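Local coordinates for periplasmic divalent cation tolerance protein (Thermotoga maritima, PDB 1O5J) that is probably involved in resistance toward heavy metals, as a homotrimeric member of the CutA family of divalent-cation tolerance proteins, at residues E98-T102 and E103-W107; A26-I29 and G30-L33. All coordinates share one frame; numbering follows the deposited sequence.

Contact 1: E98-T102 and E103-W107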
loop_
_atom_site.group_PDB
_atom_site.type_symbol
_atom_site.label_atom_id
_atom_site.label_comp_id
_atom_site.label_asym_id
_atom_site.label_seq_id
_atom_site.Cartn_x
_atom_site.Cartn_y
_atom_site.Cartn_z
ATOM N N GLU A 98 -3.923 12.072 -2.371
ATOM C CA GLU A 98 -4.247 13.080 -3.338
ATOM C C GLU A 98 -5.692 13.506 -3.268
ATOM O O GLU A 98 -5.976 14.698 -3.175
ATOM C CB GLU A 98 -3.934 12.544 -4.737
ATOM C CG GLU A 98 -2.461 12.455 -4.990
ATOM C CD GLU A 98 -1.821 13.822 -4.969
ATOM O OE1 GLU A 98 -2.084 14.595 -5.918
ATOM O OE2 GLU A 98 -1.086 14.137 -3.997
ATOM N N ASN A 99 -6.610 12.547 -3.313
ATOM C CA ASN A 99 -8.058 12.844 -3.246
ATOM C C ASN A 99 -8.714 11.796 -2.375
ATOM O O ASN A 99 -8.117 10.752 -2.082
ATOM C CB ASN A 99 -8.749 12.814 -4.624
ATOM C CG ASN A 99 -8.267 13.886 -5.559
ATOM O OD1 ASN A 99 -8.571 15.085 -5.381
ATOM N ND2 ASN A 99 -7.531 13.470 -6.587
ATOM N N VAL A 100 -9.934 12.082 -1.967
ATOM C CA VAL A 100 -10.689 11.226 -1.082
ATOM C C VAL A 100 -12.160 11.457 -1.354
ATOM O O VAL A 100 -12.591 12.587 -1.480
ATOM C CB VAL A 100 -10.414 11.562 0.418
ATOM C CG1 VAL A 100 -11.176 10.586 1.365
ATOM C CG2 VAL A 100 -8.901 11.577 0.718
ATOM N N LEU A 101 -12.935 10.379 -1.430
ATOM C CA LEU A 101 -14.395 10.482 -1.490
ATOM C C LEU A 101 -14.933 11.391 -0.368
ATOM O O LEU A 101 -14.611 11.194 0.815
ATOM C CB LEU A 101 -15.000 9.099 -1.326
ATOM C CG LEU A 101 -16.515 9.011 -1.469
ATOM C CD1 LEU A 101 -16.957 9.214 -2.927
ATOM C CD2 LEU A 101 -16.967 7.657 -0.959
ATOM N N THR A 102 -15.774 12.344 -0.744
ATOM C CA THR A 102 -16.282 13.351 0.169
ATOM C C THR A 102 -16.915 12.777 1.424
ATOM O O THR A 102 -16.537 13.160 2.525
ATOM C CB THR A 102 -17.300 14.197 -0.552
ATOM O OG1 THR A 102 -16.680 14.801 -1.696
ATOM C CG2 THR A 102 -17.795 15.373 0.356
ATOM N N GLU A 103 -17.873 11.867 1.261
ATOM C CA GLU A 103 -18.573 11.274 2.404
ATOM C C GLU A 103 -17.590 10.589 3.352
ATOM O O GLU A 103 -17.770 10.596 4.577
ATOM C CB GLU A 103 -19.590 10.219 1.946
ATOM C CG GLU A 103 -20.491 10.647 0.797
ATOM C CD GLU A 103 -19.875 10.338 -0.564
ATOM O OE1 GLU A 103 -20.014 9.178 -1.053
ATOM O OE2 GLU A 103 -19.242 11.269 -1.122
ATOM N N TYR A 104 -16.567 9.960 2.776
ATOM C CA TYR A 104 -15.568 9.240 3.546
ATOM C C TYR A 104 -14.669 10.185 4.335
ATOM O O TYR A 104 -14.392 9.924 5.479
ATOM C CB TYR A 104 -14.706 8.377 2.649
ATOM C CG TYR A 104 -13.733 7.519 3.433
ATOM C CD1 TYR A 104 -14.189 6.515 4.281
ATOM C CD2 TYR A 104 -12.374 7.754 3.366
ATOM C CE1 TYR A 104 -13.306 5.745 5.007
ATOM C CE2 TYR A 104 -11.464 6.972 4.074
ATOM C CZ TYR A 104 -11.938 5.988 4.911
ATOM O OH TYR A 104 -11.032 5.245 5.641
HETATM N N MSE A 105 -14.208 11.263 3.711
HETATM C CA MSE A 105 -13.413 12.287 4.404
HETATM C C MSE A 105 -14.194 12.870 5.591
HETATM O O MSE A 105 -13.605 13.169 6.619
HETATM C CB MSE A 105 -13.031 13.400 3.425
HETATM C CG MSE A 105 -12.126 14.505 4.011
HETATM SE SE MSE A 105 -10.275 13.888 4.465
HETATM C CE MSE A 105 -9.805 13.139 3.010
ATOM N N ASN A 106 -15.508 13.031 5.439
ATOM C CA ASN A 106 -16.340 13.581 6.491
ATOM C C ASN A 106 -16.384 12.632 7.674
ATOM O O ASN A 106 -16.300 13.052 8.827
ATOM C CB ASN A 106 -17.771 13.867 5.975
ATOM C CG ASN A 106 -17.822 15.007 4.995
ATOM O OD1 ASN A 106 -16.902 15.807 4.939
ATOM N ND2 ASN A 106 -18.932 15.104 4.219
ATOM N N TRP A 107 -16.500 11.347 7.375
ATOM C CA TRP A 107 -16.524 10.307 8.383
ATOM C C TRP A 107 -15.160 10.193 9.076
ATOM O O TRP A 107 -15.109 10.027 10.287
ATOM C CB TRP A 107 -16.917 8.977 7.721
ATOM C CG TRP A 107 -16.853 7.811 8.624
ATOM C CD1 TRP A 107 -17.850 7.380 9.417
ATOM C CD2 TRP A 107 -15.740 6.916 8.850
ATOM N NE1 TRP A 107 -17.446 6.275 10.121
ATOM C CE2 TRP A 107 -16.150 5.982 9.804
ATOM C CE3 TRP A 107 -14.437 6.837 8.364
ATOM C CZ2 TRP A 107 -15.326 4.960 10.259
ATOM C CZ3 TRP A 107 -13.608 5.867 8.834
ATOM C CH2 TRP A 107 -14.058 4.912 9.770
#
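Leu-101 O accepts the amide hydrogen of Met-105 (a selenomethionine), N to O 2.9 Å, with an N-H...O angle of 166°. One residue on, Thr-102 O takes Asn-106 N at 3.1 Å. These two bonds open helix 102-112 directly behind strand 92-100, and Leu-101 occupies the N-cap position of this strand-to-helix corner. Val-100, the last residue of the strand, presses its CG1 branch on the Tyr-104 ring at its edge, in plane, 3.7 Å from CD2. A chi1 of -175°, CG opposite the backbone N, brings that edge to the valine; Tyr-104 CB itself sits 4.1 Å from Leu-101 CB. The Glu-103 chain folds back at chi2 (88°), and its carboxylate lies against the Leu-101 isobutyl group, Glu-103 OE1 being 3.4 Å from Leu-101 CD2. The Thr-102 and Asn-106 side chains run side by side one turn apart, Thr-102 CG2 being 4.0 Å from Asn-106 ND2; Asn-106 OD1 is hydrogen-bonded to Arg-109. In the second shell, Met-13 packs on both Val-100 and Met-105, and Pro-90 of the second subunit packs on Leu-101 and Tyr-104. Asn-99 and Val-100 pair with an antiparallel strand of that subunit, continuing the sheet across the interface. Glu-103 OE1 forms a salt bridge with Arg-82 of the second subunit. The apolar leucine beside the carboxylate shields one part of it from water and may strengthen its attraction to that arginine, so the folded glutamate joins the first turn of the helix to the trimer interface.

Contact 2: A26-I29 and G30-L33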
loop_
_atom_site.group_PDB
_atom_site.type_symbol
_atom_site.label_atom_id
_atom_site.label_comp_id
_atom_site.label_asym_id
_atom_site.label_seq_id
_atom_site.Cartn_x
_atom_site.Cartn_y
_atom_site.Cartn_z
ATOM N N ALA A 26 -0.170 -6.099 16.282
ATOM C CA ALA A 26 -0.662 -5.146 15.312
ATOM C C ALA A 26 -2.088 -4.716 15.685
ATOM O O ALA A 26 -2.429 -3.538 15.646
ATOM C CB ALA A 26 -0.621 -5.757 13.938
ATOM N N LEU A 27 -2.929 -5.673 16.030
ATOM C CA LEU A 27 -4.326 -5.402 16.314
ATOM C C LEU A 27 -4.499 -4.705 17.654
ATOM O O LEU A 27 -5.450 -3.969 17.831
ATOM C CB LEU A 27 -5.140 -6.682 16.342
ATOM C CG LEU A 27 -5.126 -7.623 15.123
ATOM C CD1 LEU A 27 -6.046 -8.826 15.300
ATOM C CD2 LEU A 27 -5.485 -6.917 13.897
ATOM N N GLU A 28 -3.633 -5.045 18.602
ATOM C CA GLU A 28 -3.617 -4.450 19.919
ATOM C C GLU A 28 -3.295 -2.958 19.777
ATOM O O GLU A 28 -3.954 -2.094 20.359
ATOM C CB GLU A 28 -2.560 -5.133 20.786
ATOM C CG GLU A 28 -2.535 -4.692 22.256
ATOM C CD GLU A 28 -1.248 -5.139 22.956
ATOM O OE1 GLU A 28 -1.319 -6.126 23.706
ATOM O OE2 GLU A 28 -0.170 -4.521 22.755
ATOM N N ILE A 29 -2.268 -2.639 19.017
ATOM C CA ILE A 29 -1.931 -1.227 18.810
ATOM C C ILE A 29 -3.000 -0.443 18.012
ATOM O O ILE A 29 -3.364 0.716 18.373
ATOM C CB ILE A 29 -0.498 -1.123 18.216
ATOM C CG1 ILE A 29 0.508 -1.486 19.305
ATOM C CG2 ILE A 29 -0.239 0.252 17.620
ATOM C CD1 ILE A 29 1.917 -1.783 18.843
ATOM N N GLY A 30 -3.524 -1.068 16.956
ATOM C CA GLY A 30 -4.634 -0.492 16.222
ATOM C C GLY A 30 -5.771 -0.076 17.152
ATOM O O GLY A 30 -6.252 1.048 17.077
ATOM N N ARG A 31 -6.176 -0.992 18.026
ATOM C CA ARG A 31 -7.266 -0.784 18.970
ATOM C C ARG A 31 -6.940 0.352 19.943
ATOM O O ARG A 31 -7.775 1.173 20.189
ATOM C CB ARG A 31 -7.573 -2.083 19.713
ATOM C CG ARG A 31 -8.719 -2.014 20.744
ATOM C CD ARG A 31 -8.379 -2.507 22.158
ATOM N NE ARG A 31 -7.892 -3.888 22.229
ATOM C CZ ARG A 31 -6.678 -4.271 22.665
ATOM N NH1 ARG A 31 -6.375 -5.565 22.669
ATOM N NH2 ARG A 31 -5.759 -3.389 23.080
ATOM N N LYS A 32 -5.716 0.389 20.469
ATOM C CA LYS A 32 -5.284 1.437 21.396
ATOM C C LYS A 32 -5.292 2.772 20.703
ATOM O O LYS A 32 -5.684 3.768 21.296
ATOM C CB LYS A 32 -3.867 1.126 21.948
ATOM C CG LYS A 32 -3.886 0.196 23.109
ATOM C CD LYS A 32 -2.484 -0.105 23.624
ATOM C CE LYS A 32 -2.539 -1.073 24.809
ATOM N NZ LYS A 32 -1.178 -1.483 25.202
ATOM N N LEU A 33 -4.882 2.809 19.440
ATOM C CA LEU A 33 -4.946 4.029 18.638
ATOM C C LEU A 33 -6.372 4.501 18.327
ATOM O O LEU A 33 -6.635 5.703 18.349
ATOM C CB LEU A 33 -4.175 3.858 17.345
ATOM C CG LEU A 33 -2.647 3.702 17.457
ATOM C CD1 LEU A 33 -2.095 3.403 16.090
ATOM C CD2 LEU A 33 -1.943 4.912 18.078
#
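Four successive backbone bonds of the i to i+4 kind hold Ala-26 to Leu-33 as two turns of alpha-helix, the middle of helix 23-35, which packs on the sheet of this ferredoxin-like fold. The shortest joins Leu-33 N to Ile-29 O at 2.8 Å, whereas Arg-31 N approaches Leu-27 O at 3.1 Å. Gly-30 N to Ala-26 O and Lys-32 N to Glu-28 O, each 3.0 Å, complete the set. On the outer side, Glu-28 and Lys-32 extend side by side; Glu-28 OE2 is 4.0 Å from Lys-32 NZ, too long for a salt bridge, and has its firmer partner in Lys-25, one turn earlier. Two lysines thus lie near the same carboxylate oxygen, which would be expected to stabilise its negative charge. Arg-31 folds back, bent at chi2 and chi3, and lays one guanidinium face over Glu-28 CA; its NH2 comes 3.6 Å from Glu-28 CG, a contact with the aliphatic stem. The two charged groups, their planes 42° apart, do not pair, Glu-28 OE1 and Arg-31 NH1 being 5.2 Å apart. The inner side is mainly apolar. Ile-29 reaches Phe-20 of strand 13-20 and Leu-81 of helix 74-84, and Leu-33 touches Leu-77 of that helix and Phe-67 of strand 56-70. Ala-26 rests on Phe-20 and Trp-63. The Ile-29 CG2 branch, set anti to its own backbone N, lies alongside Leu-33, 4.0 Å from CD1.

In the fold
Contact 2 comes first along the chain, in the middle of helix 23-35, and contact 1 follows near the C-terminal end, where strand 92-100 passes into helix 102-112. Their centres are 23 Å apart and their nearest atoms about 11 Å apart, so they do not touch. Strand 13-20 connects them indirectly: Phe-20 packs against contact 2 and Met-13 against contact 1, while strand 92-100 is its antiparallel neighbour in the four-stranded sheet. Residues 26-33 lie nearer the centre of the chain and fix a helix on the sheet; residues 98-107 lie at its periphery and take the larger part in the subunit interface, which contact 2 meets through Leu-27.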